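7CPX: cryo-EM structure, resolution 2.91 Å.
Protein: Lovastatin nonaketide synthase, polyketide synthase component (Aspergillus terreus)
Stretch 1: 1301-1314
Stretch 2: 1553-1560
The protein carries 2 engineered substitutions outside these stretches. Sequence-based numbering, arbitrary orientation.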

# COMPACT_ATOMS: atom_id res chain seq x y z
N ALA A 1301 4.45 75.49 -27.74
CA ALA A 1301 3.21 75.17 -27.06
C ALA A 1301 2.59 76.41 -26.44
O ALA A 1301 1.51 76.85 -26.85
CB ALA A 1301 3.46 74.13 -25.96
N ILE A 1302 3.27 76.99 -25.46
CA ILE A 1302 2.72 78.13 -24.73
C ILE A 1302 2.62 79.34 -25.66
O ILE A 1302 1.59 80.03 -25.66
CB ILE A 1302 3.56 78.44 -23.48
CG1 ILE A 1302 3.06 77.57 -22.32
CG2 ILE A 1302 3.46 79.92 -23.11
CD1 ILE A 1302 3.97 77.55 -21.11
N PRO A 1303 3.65 79.65 -26.45
CA PRO A 1303 3.55 80.83 -27.33
C PRO A 1303 2.42 80.75 -28.34
O PRO A 1303 1.97 81.80 -28.82
CB PRO A 1303 4.92 80.87 -28.01
CG PRO A 1303 5.82 80.29 -26.99
CD PRO A 1303 5.03 79.15 -26.41
N ILE A 1304 1.94 79.56 -28.70
CA ILE A 1304 0.79 79.48 -29.60
C ILE A 1304 -0.47 79.98 -28.90
O ILE A 1304 -1.23 80.78 -29.46
CB ILE A 1304 0.62 78.05 -30.14
CG1 ILE A 1304 1.57 77.82 -31.32
CG2 ILE A 1304 -0.83 77.81 -30.56
CD1 ILE A 1304 1.59 76.40 -31.85
N ILE A 1305 -0.71 79.52 -27.67
CA ILE A 1305 -1.85 80.03 -26.92
C ILE A 1305 -1.64 81.50 -26.57
O ILE A 1305 -2.62 82.22 -26.34
CB ILE A 1305 -2.10 79.17 -25.65
CG1 ILE A 1305 -3.32 79.68 -24.87
CG2 ILE A 1305 -0.88 79.14 -24.75
CD1 ILE A 1305 -4.62 79.62 -25.64
N GLU A 1306 -0.39 81.96 -26.53
CA GLU A 1306 -0.13 83.40 -26.41
C GLU A 1306 -0.61 84.14 -27.66
O GLU A 1306 -1.27 85.17 -27.57
CB GLU A 1306 1.36 83.65 -26.18
CG GLU A 1306 1.90 83.15 -24.86
CD GLU A 1306 3.38 83.45 -24.69
OE1 GLU A 1306 4.03 83.79 -25.70
OE2 GLU A 1306 3.89 83.36 -23.56
N ARG A 1307 -0.27 83.61 -28.83
CA ARG A 1307 -0.65 84.21 -30.11
C ARG A 1307 -2.15 84.42 -30.16
O ARG A 1307 -2.63 85.40 -30.74
CB ARG A 1307 -0.20 83.31 -31.27
CG ARG A 1307 -0.52 83.85 -32.65
CD ARG A 1307 -0.32 82.78 -33.71
NE ARG A 1307 -1.27 81.69 -33.58
CZ ARG A 1307 -1.25 80.57 -34.30
NH1 ARG A 1307 -0.32 80.36 -35.22
NH2 ARG A 1307 -2.18 79.65 -34.09
N ILE A 1308 -2.90 83.50 -29.56
CA ILE A 1308 -4.35 83.63 -29.50
C ILE A 1308 -4.74 84.91 -28.76
O ILE A 1308 -5.69 85.61 -29.14
CB ILE A 1308 -4.98 82.38 -28.86
CG1 ILE A 1308 -4.90 81.20 -29.82
CG2 ILE A 1308 -6.41 82.66 -28.44
CD1 ILE A 1308 -5.17 79.85 -29.17
N VAL A 1309 -3.99 85.25 -27.71
CA VAL A 1309 -4.37 86.33 -26.81
C VAL A 1309 -3.47 87.56 -26.94
O VAL A 1309 -3.83 88.63 -26.42
CB VAL A 1309 -4.38 85.84 -25.35
CG1 VAL A 1309 -3.01 85.33 -24.94
CG2 VAL A 1309 -4.84 86.96 -24.42
N TYR A 1310 -2.32 87.46 -27.61
CA TYR A 1310 -1.32 88.52 -27.54
C TYR A 1310 -1.81 89.84 -28.11
O TYR A 1310 -1.21 90.88 -27.82
CB TYR A 1310 -0.05 88.09 -28.27
CG TYR A 1310 0.02 88.58 -29.70
CD1 TYR A 1310 -0.62 87.89 -30.72
CD2 TYR A 1310 0.73 89.72 -30.03
CE1 TYR A 1310 -0.56 88.33 -32.03
CE2 TYR A 1310 0.80 90.17 -31.34
CZ TYR A 1310 0.15 89.48 -32.33
OH TYR A 1310 0.22 89.92 -33.63
N PHE A 1311 -2.88 89.83 -28.90
CA PHE A 1311 -3.29 91.05 -29.60
C PHE A 1311 -3.66 92.16 -28.62
O PHE A 1311 -3.17 93.29 -28.73
CB PHE A 1311 -4.46 90.75 -30.54
CG PHE A 1311 -4.09 89.86 -31.69
CD1 PHE A 1311 -4.10 88.48 -31.56
CD2 PHE A 1311 -3.74 90.41 -32.92
CE1 PHE A 1311 -3.77 87.67 -32.63
CE2 PHE A 1311 -3.40 89.60 -33.98
CZ PHE A 1311 -3.41 88.23 -33.84
N TYR A 1312 -4.53 91.86 -27.66
CA TYR A 1312 -5.03 92.86 -26.72
C TYR A 1312 -4.74 92.45 -25.28
O TYR A 1312 -5.49 92.77 -24.36
CB TYR A 1312 -6.53 93.09 -26.90
CG TYR A 1312 -7.04 92.93 -28.32
CD1 TYR A 1312 -6.41 93.55 -29.38
CD2 TYR A 1312 -8.15 92.15 -28.58
CE1 TYR A 1312 -6.87 93.40 -30.68
CE2 TYR A 1312 -8.63 91.99 -29.87
CZ TYR A 1312 -7.98 92.62 -30.91
OH TYR A 1312 -8.45 92.46 -32.20
N ILE A 1313 -3.63 91.73 -25.07
CA ILE A 1313 -3.32 91.24 -23.73
C ILE A 1313 -3.24 92.39 -22.74
O ILE A 1313 -3.73 92.29 -21.61
CB ILE A 1313 -2.02 90.41 -23.74
CG1 ILE A 1313 -1.69 89.92 -22.33
CG2 ILE A 1313 -0.86 91.23 -24.30
CD1 ILE A 1313 -2.67 88.91 -21.79
N ARG A 1314 -2.60 93.49 -23.14
CA ARG A 1314 -2.46 94.62 -22.22
C ARG A 1314 -3.81 95.13 -21.75
O ARG A 1314 -3.92 95.67 -20.64
CB ARG A 1314 -1.67 95.75 -22.90
CG ARG A 1314 -0.24 95.38 -23.27
CD ARG A 1314 0.63 95.13 -22.05
NE ARG A 1314 0.51 93.76 -21.55
CZ ARG A 1314 1.26 92.74 -21.95
NH1 ARG A 1314 2.20 92.90 -22.87
NH2 ARG A 1314 1.06 91.54 -21.42
N GLU A 1553 2.76 85.31 -15.72
CA GLU A 1553 2.69 85.70 -17.12
C GLU A 1553 1.27 85.49 -17.59
O GLU A 1553 0.77 84.36 -17.58
CB GLU A 1553 3.68 84.90 -17.97
CG GLU A 1553 5.12 85.01 -17.49
CD GLU A 1553 5.69 86.40 -17.65
OE1 GLU A 1553 5.02 87.26 -18.27
OE2 GLU A 1553 6.81 86.65 -17.16
N HIS A 1554 0.61 86.57 -18.01
CA HIS A 1554 -0.83 86.52 -18.25
C HIS A 1554 -1.18 85.68 -19.47
O HIS A 1554 -2.22 85.00 -19.48
CB HIS A 1554 -1.37 87.94 -18.41
CG HIS A 1554 -1.05 88.85 -17.26
ND1 HIS A 1554 0.22 89.32 -17.01
CD2 HIS A 1554 -1.84 89.37 -16.29
CE1 HIS A 1554 0.20 90.09 -15.94
NE2 HIS A 1554 -1.04 90.13 -15.48
N THR A 1555 -0.34 85.70 -20.50
CA THR A 1555 -0.66 85.11 -21.79
C THR A 1555 -0.52 83.59 -21.82
O THR A 1555 -0.57 83.01 -22.91
CB THR A 1555 0.24 85.70 -22.88
OG1 THR A 1555 1.61 85.41 -22.58
CG2 THR A 1555 0.06 87.19 -22.98
N ARG A 1556 -0.35 82.92 -20.68
CA ARG A 1556 0.11 81.54 -20.69
C ARG A 1556 -0.65 80.57 -19.79
O ARG A 1556 -0.65 79.37 -20.09
CB ARG A 1556 1.60 81.50 -20.32
CG ARG A 1556 2.43 82.49 -21.13
CD ARG A 1556 3.88 82.59 -20.70
NE ARG A 1556 4.57 83.64 -21.45
CZ ARG A 1556 5.80 84.06 -21.20
NH1 ARG A 1556 6.51 83.56 -20.20
NH2 ARG A 1556 6.32 85.02 -21.96
N LEU A 1557 -1.29 81.03 -18.71
CA LEU A 1557 -1.90 80.08 -17.78
C LEU A 1557 -3.22 80.55 -17.18
O LEU A 1557 -3.61 80.03 -16.12
CB LEU A 1557 -0.91 79.77 -16.65
CG LEU A 1557 -0.81 80.79 -15.52
CD1 LEU A 1557 0.30 80.39 -14.56
CD2 LEU A 1557 -0.57 82.20 -16.04
N GLY A 1558 -3.92 81.49 -17.80
CA GLY A 1558 -5.08 82.08 -17.15
C GLY A 1558 -6.20 81.08 -16.88
O GLY A 1558 -6.71 81.00 -15.76
N PHE A 1559 -6.56 80.30 -17.90
CA PHE A 1559 -7.80 79.53 -17.85
C PHE A 1559 -7.88 78.62 -16.63
O PHE A 1559 -8.72 78.82 -15.75
CB PHE A 1559 -7.94 78.65 -19.10
CG PHE A 1559 -7.83 79.38 -20.40
CD1 PHE A 1559 -8.92 80.02 -20.95
CD2 PHE A 1559 -6.63 79.41 -21.08
CE1 PHE A 1559 -8.82 80.68 -22.16
CE2 PHE A 1559 -6.51 80.07 -22.29
CZ PHE A 1559 -7.61 80.70 -22.83
N ILE A 1560 -6.99 77.62 -16.57
CA ILE A 1560 -7.12 76.58 -15.56
C ILE A 1560 -6.80 77.13 -14.18
O ILE A 1560 -7.48 76.80 -13.20
CB ILE A 1560 -6.21 75.39 -15.92
CG1 ILE A 1560 -6.50 74.21 -15.00
CG2 ILE A 1560 -4.75 75.78 -15.85
CD1 ILE A 1560 -5.76 72.95 -15.38

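A single carboxylate oxygen, OE2 of Glu-1306, serves both polar partners across this contact, with apolar contacts elsewhere in the interface. It forms a salt bridge with Arg-1556, approached at the edge of the guanidinium and near its plane, where the N-H groups point. The modelled separation of 2.2 Å between Glu-1306 OE2 and Arg-1556 NE is too short to be physical, so the pairing is more credible than its exact length. The same oxygen accepts a weak hydrogen bond from Thr-1555, with OG1 of Thr-1555 lying 3.2 Å from OE2 of Glu-1306.

The example illustrates a general principle: when helices cross steeply, contact concentrates around the crossing point, and few residues carry it. Here the helix axes run at 88° to each other and approach to 8.3 Å. The backbones come close where the CA atoms of Glu-1306 and Thr-1555 lie 5.0 Å apart, near enough for a CA-H...O contact of 3.5 Å from CA of Glu-1306 to O of Thr-1555. Thr-1555, more covered by the opposing stretch than any other residue here, is accordingly the hub. Its hydroxyl faces the carboxylate, while its methyl CG2 meets CG1 of Ile-1313 at 3.3 Å and its CB lies 3.9 Å from CG1 of Val-1309.

Aliphatic packing extends the contact. CG2 of Ile-1302 touches CG of Arg-1556 at 3.4 Å, an apolar contact with the methylene part of a side chain that also bears the charge paired with Glu-1306. CD1 of Ile-1305 reaches CE2 of Phe-1559 at 3.9 Å, an apolar contact at an oblique approach to the ring. Beyond the loop that follows the first helix, Ile-1313 also places CD1 3.7 Å from CB of His-1554. Together the stretches bury 442 Å², and residues at least 241 positions apart in sequence become neighbours.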